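Local coordinates for phosphatidylethanolamine-binding protein (Plasmodium vivax, PDB 2GZQ) that probably binds phosphatidylethanolamine or related phosphorylated ligands, as other members of the phosphatidylethanolamine-binding protein family do, at residues Thr60-Pro64 / Tyr126-Ser130; Asp95-His101 / Thr168-Asn173. All coordinates share one frame; numbering follows the deposited sequence.

Contact 1. Residues Thr60-Pro64 / Tyr126-Ser130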
# COMPACT_ATOMS: atom_id res chain seq x y z
N THR A 60 7.55 -10.89 7.97
CA THR A 60 6.74 -9.73 7.57
C THR A 60 5.95 -9.11 8.72
O THR A 60 5.05 -8.30 8.49
CB THR A 60 5.77 -10.12 6.46
OG1 THR A 60 4.85 -11.10 6.92
CG2 THR A 60 6.53 -10.63 5.28
N GLY A 61 6.28 -9.48 9.94
CA GLY A 61 5.59 -8.98 11.11
C GLY A 61 5.87 -7.52 11.47
O GLY A 61 5.11 -6.92 12.23
N SER A 62 6.95 -6.96 10.93
CA SER A 62 7.27 -5.55 11.16
C SER A 62 7.28 -4.72 9.90
O SER A 62 7.44 -5.24 8.80
CB SER A 62 8.61 -5.38 11.85
OG SER A 62 8.65 -6.11 13.07
N VAL A 63 7.13 -3.42 10.08
CA VAL A 63 7.13 -2.49 8.97
C VAL A 63 8.41 -2.66 8.16
O VAL A 63 9.46 -2.95 8.72
CB VAL A 63 6.93 -1.06 9.49
CG1 VAL A 63 8.15 -0.55 10.22
CG2 VAL A 63 6.54 -0.11 8.40
N PRO A 64 8.35 -2.53 6.84
CA PRO A 64 9.61 -2.63 6.08
C PRO A 64 10.72 -1.76 6.64
O PRO A 64 10.50 -0.59 6.92
CB PRO A 64 9.19 -2.20 4.69
CG PRO A 64 7.76 -2.67 4.58
CD PRO A 64 7.18 -2.38 5.95
N TYR A 126 1.38 -0.11 11.01
CA TYR A 126 1.63 -1.37 10.32
C TYR A 126 1.15 -2.56 11.12
O TYR A 126 1.55 -2.72 12.30
CB TYR A 126 3.14 -1.51 10.05
CG TYR A 126 3.47 -2.74 9.27
CD1 TYR A 126 3.49 -2.73 7.89
CD2 TYR A 126 3.74 -3.94 9.91
CE1 TYR A 126 3.81 -3.85 7.17
CE2 TYR A 126 4.03 -5.10 9.19
CZ TYR A 126 4.04 -5.05 7.82
OH TYR A 126 4.31 -6.18 7.06
N VAL A 127 0.39 -3.44 10.49
CA VAL A 127 0.17 -4.79 11.00
C VAL A 127 0.43 -5.73 9.86
O VAL A 127 0.01 -5.49 8.72
CB VAL A 127 -1.25 -4.96 11.55
CG1 VAL A 127 -1.51 -4.00 12.69
CG2 VAL A 127 -2.29 -4.80 10.46
N GLY A 128 1.17 -6.79 10.13
CA GLY A 128 1.61 -7.68 9.04
C GLY A 128 0.49 -8.49 8.41
O GLY A 128 -0.61 -8.57 8.97
N PRO A 129 0.76 -9.10 7.24
CA PRO A 129 -0.20 -9.91 6.50
C PRO A 129 -0.95 -10.89 7.33
O PRO A 129 -0.41 -11.54 8.21
CB PRO A 129 0.65 -10.59 5.44
CG PRO A 129 1.75 -9.63 5.19
CD PRO A 129 2.05 -9.02 6.54
N SER A 130 -2.22 -11.01 6.98
CA SER A 130 -3.16 -11.83 7.71
C SER A 130 -3.62 -12.94 6.79
O SER A 130 -4.61 -12.79 6.07
CB SER A 130 -4.34 -10.97 8.14
OG SER A 130 -5.30 -11.73 8.84
O HOH W 1 2.39 -7.22 12.67

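Contact 2. Residues Asp95-His101 / Thr168-Asn173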
# COMPACT_ATOMS: atom_id res chain seq x y z
N ASP A 95 -13.89 -11.24 0.45
CA ASP A 95 -15.02 -10.49 0.96
C ASP A 95 -14.62 -9.26 1.75
O ASP A 95 -15.43 -8.35 1.93
CB ASP A 95 -15.86 -11.38 1.87
CG ASP A 95 -16.60 -12.48 1.13
OD1 ASP A 95 -16.68 -12.42 -0.12
OD2 ASP A 95 -17.11 -13.39 1.81
N GLY A 96 -13.39 -9.24 2.24
CA GLY A 96 -12.86 -8.09 2.98
C GLY A 96 -11.98 -7.14 2.18
O GLY A 96 -11.40 -6.21 2.76
N ARG A 97 -11.91 -7.35 0.86
CA ARG A 97 -11.13 -6.48 -0.09
C ARG A 97 -11.54 -5.01 0.20
O ARG A 97 -12.74 -4.71 0.17
CB ARG A 97 -11.52 -6.81 -1.57
CG ARG A 97 -10.86 -5.87 -2.66
CD ARG A 97 -11.15 -6.37 -4.02
NE ARG A 97 -10.48 -7.65 -4.26
CZ ARG A 97 -10.59 -8.39 -5.35
NH1 ARG A 97 -11.37 -7.99 -6.34
NH2 ARG A 97 -9.91 -9.52 -5.44
N ASP A 98 -10.64 -4.05 0.34
CA ASP A 98 -9.20 -4.18 0.60
C ASP A 98 -8.96 -4.22 2.10
O ASP A 98 -9.47 -3.37 2.84
CB ASP A 98 -8.47 -2.95 0.09
CG ASP A 98 -8.44 -2.84 -1.42
OD1 ASP A 98 -8.51 -3.88 -2.09
OD2 ASP A 98 -8.30 -1.70 -1.93
N TYR A 99 -8.17 -5.15 2.59
CA TYR A 99 -7.70 -5.10 3.98
C TYR A 99 -6.52 -4.15 4.05
O TYR A 99 -5.57 -4.31 3.28
CB TYR A 99 -7.32 -6.50 4.46
CG TYR A 99 -6.98 -6.58 5.93
CD1 TYR A 99 -7.93 -6.96 6.86
CD2 TYR A 99 -5.74 -6.23 6.37
CE1 TYR A 99 -7.60 -7.01 8.21
CE2 TYR A 99 -5.42 -6.27 7.73
CZ TYR A 99 -6.36 -6.67 8.62
OH TYR A 99 -6.02 -6.70 9.97
N VAL A 100 -6.57 -3.17 4.94
CA VAL A 100 -5.51 -2.20 5.03
C VAL A 100 -4.53 -2.51 6.18
O VAL A 100 -4.88 -2.44 7.35
CB VAL A 100 -6.03 -0.74 5.03
CG1 VAL A 100 -7.04 -0.50 6.12
CG2 VAL A 100 -4.86 0.26 5.09
N HIS A 101 -3.32 -2.86 5.79
CA HIS A 101 -2.25 -3.15 6.71
C HIS A 101 -1.55 -1.92 7.28
O HIS A 101 -0.99 -2.00 8.39
CB HIS A 101 -1.23 -4.04 6.00
CG HIS A 101 -1.74 -5.41 5.75
ND1 HIS A 101 -1.86 -6.34 6.74
CD2 HIS A 101 -2.22 -6.00 4.62
CE1 HIS A 101 -2.40 -7.45 6.25
NE2 HIS A 101 -2.62 -7.26 4.96
N THR A 168 -11.59 0.17 11.28
CA THR A 168 -11.52 -1.24 10.94
C THR A 168 -10.58 -1.38 9.75
O THR A 168 -10.54 -0.53 8.88
CB THR A 168 -12.88 -1.87 10.62
OG1 THR A 168 -12.66 -3.26 10.31
CG2 THR A 168 -13.61 -1.17 9.50
N ARG A 169 -9.80 -2.45 9.72
CA ARG A 169 -8.93 -2.67 8.57
C ARG A 169 -9.62 -3.41 7.43
O ARG A 169 -9.13 -3.41 6.32
CB ARG A 169 -7.64 -3.33 9.02
CG ARG A 169 -6.86 -2.42 9.94
CD ARG A 169 -5.80 -3.12 10.74
NE ARG A 169 -5.07 -2.17 11.57
CZ ARG A 169 -3.98 -1.52 11.21
NH1 ARG A 169 -3.42 -1.71 10.01
NH2 ARG A 169 -3.43 -0.65 12.05
N VAL A 170 -10.78 -3.99 7.70
CA VAL A 170 -11.54 -4.71 6.69
C VAL A 170 -12.27 -3.71 5.80
O VAL A 170 -12.81 -2.70 6.30
CB VAL A 170 -12.52 -5.68 7.40
CG1 VAL A 170 -13.42 -6.40 6.42
CG2 VAL A 170 -11.74 -6.68 8.27
N LYS A 171 -12.27 -3.96 4.49
CA LYS A 171 -12.95 -3.03 3.55
C LYS A 171 -12.47 -1.59 3.77
O LYS A 171 -13.25 -0.62 3.73
CB LYS A 171 -14.48 -3.14 3.65
CG LYS A 171 -15.06 -4.45 3.21
CD LYS A 171 -16.58 -4.48 3.41
CE LYS A 171 -17.18 -5.82 3.19
NZ LYS A 171 -18.65 -5.74 3.49
N PHE A 172 -11.17 -1.45 3.98
CA PHE A 172 -10.48 -0.18 4.04
C PHE A 172 -11.22 0.84 4.92
O PHE A 172 -11.66 1.89 4.48
CB PHE A 172 -10.15 0.37 2.65
CG PHE A 172 -8.91 1.21 2.61
CD1 PHE A 172 -8.89 2.48 3.17
CD2 PHE A 172 -7.73 0.72 2.09
CE1 PHE A 172 -7.73 3.25 3.16
CE2 PHE A 172 -6.56 1.49 2.09
CZ PHE A 172 -6.57 2.75 2.62
N ASN A 173 -11.36 0.48 6.18
CA ASN A 173 -12.03 1.35 7.15
C ASN A 173 -13.40 1.75 6.71
O ASN A 173 -13.84 2.88 6.90
CB ASN A 173 -11.22 2.59 7.49
CG ASN A 173 -11.73 3.24 8.75
OD1 ASN A 173 -12.17 2.53 9.65
ND2 ASN A 173 -11.76 4.60 8.80

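Contact 1. Residues Thr60-Pro64 / Tyr126-Ser130
Tyr-126 reaches across to the 60-64 loop and supplies most of its segment's share of this contact with a single side chain, a compact example of an aromatic residue joining two irregular segments. With CG anti to the backbone N (chi1 -177°), the torsion carries the ring toward the 60-64 loop, where it lies along the backbone from Thr-60 to Pro-64. At the root of the side chain, Tyr-126 CB lies 3.9 Å from Val-63 CB. Beyond it, the ring packs against Val-63, whose CA stands 3.7 Å from the ring centroid and only 11° off the normal, a CH-pi contact centred on one face. Further out, Tyr-126 CE1 lies by Pro-64 CD, and Tyr-126 CE2 comes 3.3 Å from Ser-62 C. The tip ends in a hydrogen bond: Tyr-126 OH donates to Thr-60 O at 2.7 Å, and this oxygen lies at the ring edge, close to the ring plane. The ring is thus held on one face by the Val-63 CA contact and at its tip by one hydrogen bond.

Thr-60 O has a second, softer neighbour in Gly-128 CA at 3.5 Å, a CA-H...O contact. One step further along, a water bridges the two backbones, donating to Gly-61 O at 2.8 Å and accepting from Gly-128 N at 2.9 Å. Thr-60 OG1 packs 3.5 Å from Pro-129 CD, while its hydrogen bond goes to Leu-57 O. Around the contact, Met-197 of strand 188-198 touches both Thr-60 and Pro-129, and Trp-102 of strand 99-107 touches Val-63 and Pro-64, so the paired loops rest on strands of the six-stranded mixed sheet.

Contact 2. Residues Asp95-His101 / Thr168-Asn173
Lys-171, Phe-172 and Asn-173 belong to a left-handed helical turn, as their positive phi and psi values attest, and this turn docks on the loop and strand start at 95-101. It is probably the left-handed helix of the functional motif proposed for this protein. Three backbone hydrogen bonds join the segments. Lys-171 N donates to Gly-96 O at 3.0 Å, and Phe-172 N to Asp-98 O at 2.8 Å. In the other direction, Val-100 N donates to Arg-169 O at 2.9 Å. The first two acceptors flank the cis peptide before Asp-98, so the turn holds the chain on both sides of that bend.

Two rings pack against aliphatic carbons. Arg-169 CB sits over one face of Tyr-99, 3.8 Å from the centroid and displaced toward the rim, while Val-100 CB is 4.0 Å from the centroid of Phe-172; the ring of Phe-82 meets Phe-172 edge-to-face. The extended Lys-171 chain brings CE to 3.3 Å from Asp-95 O.

Arg-169, in one of its two conformers, also runs extended from CG to NE, past Tyr-99 OH. There NE forms a salt bridge with Glu-164 and NH2 bonds Pro-125 O. Arg-169 NH1 serves two successive carbonyls, Val-100 O at 3.1 Å, 25° out of the guanidinium plane, and, more weakly, His-101 O at 2.9 Å.

Both contacts are partly buried and lie about 12 Å from the chain centre, yet they use different chemistry. Contact 1 joins two irregular loops through one ring and a water, whereas contact 2 buries roughly twice the area and ties a helical turn to the start of strand 99-107 with several backbone bonds and an arginine. Their segments alternate along the chain and meet at His-101, whose ND1 lies 2.8 Å from Val-127 O in a probable hydrogen bond, while Pro-129 CA packs on CE1 of the same ring. Through this histidine, loop 126-130 of contact 1 borders contact 2, at a place consistent with the ligand pocket of this family.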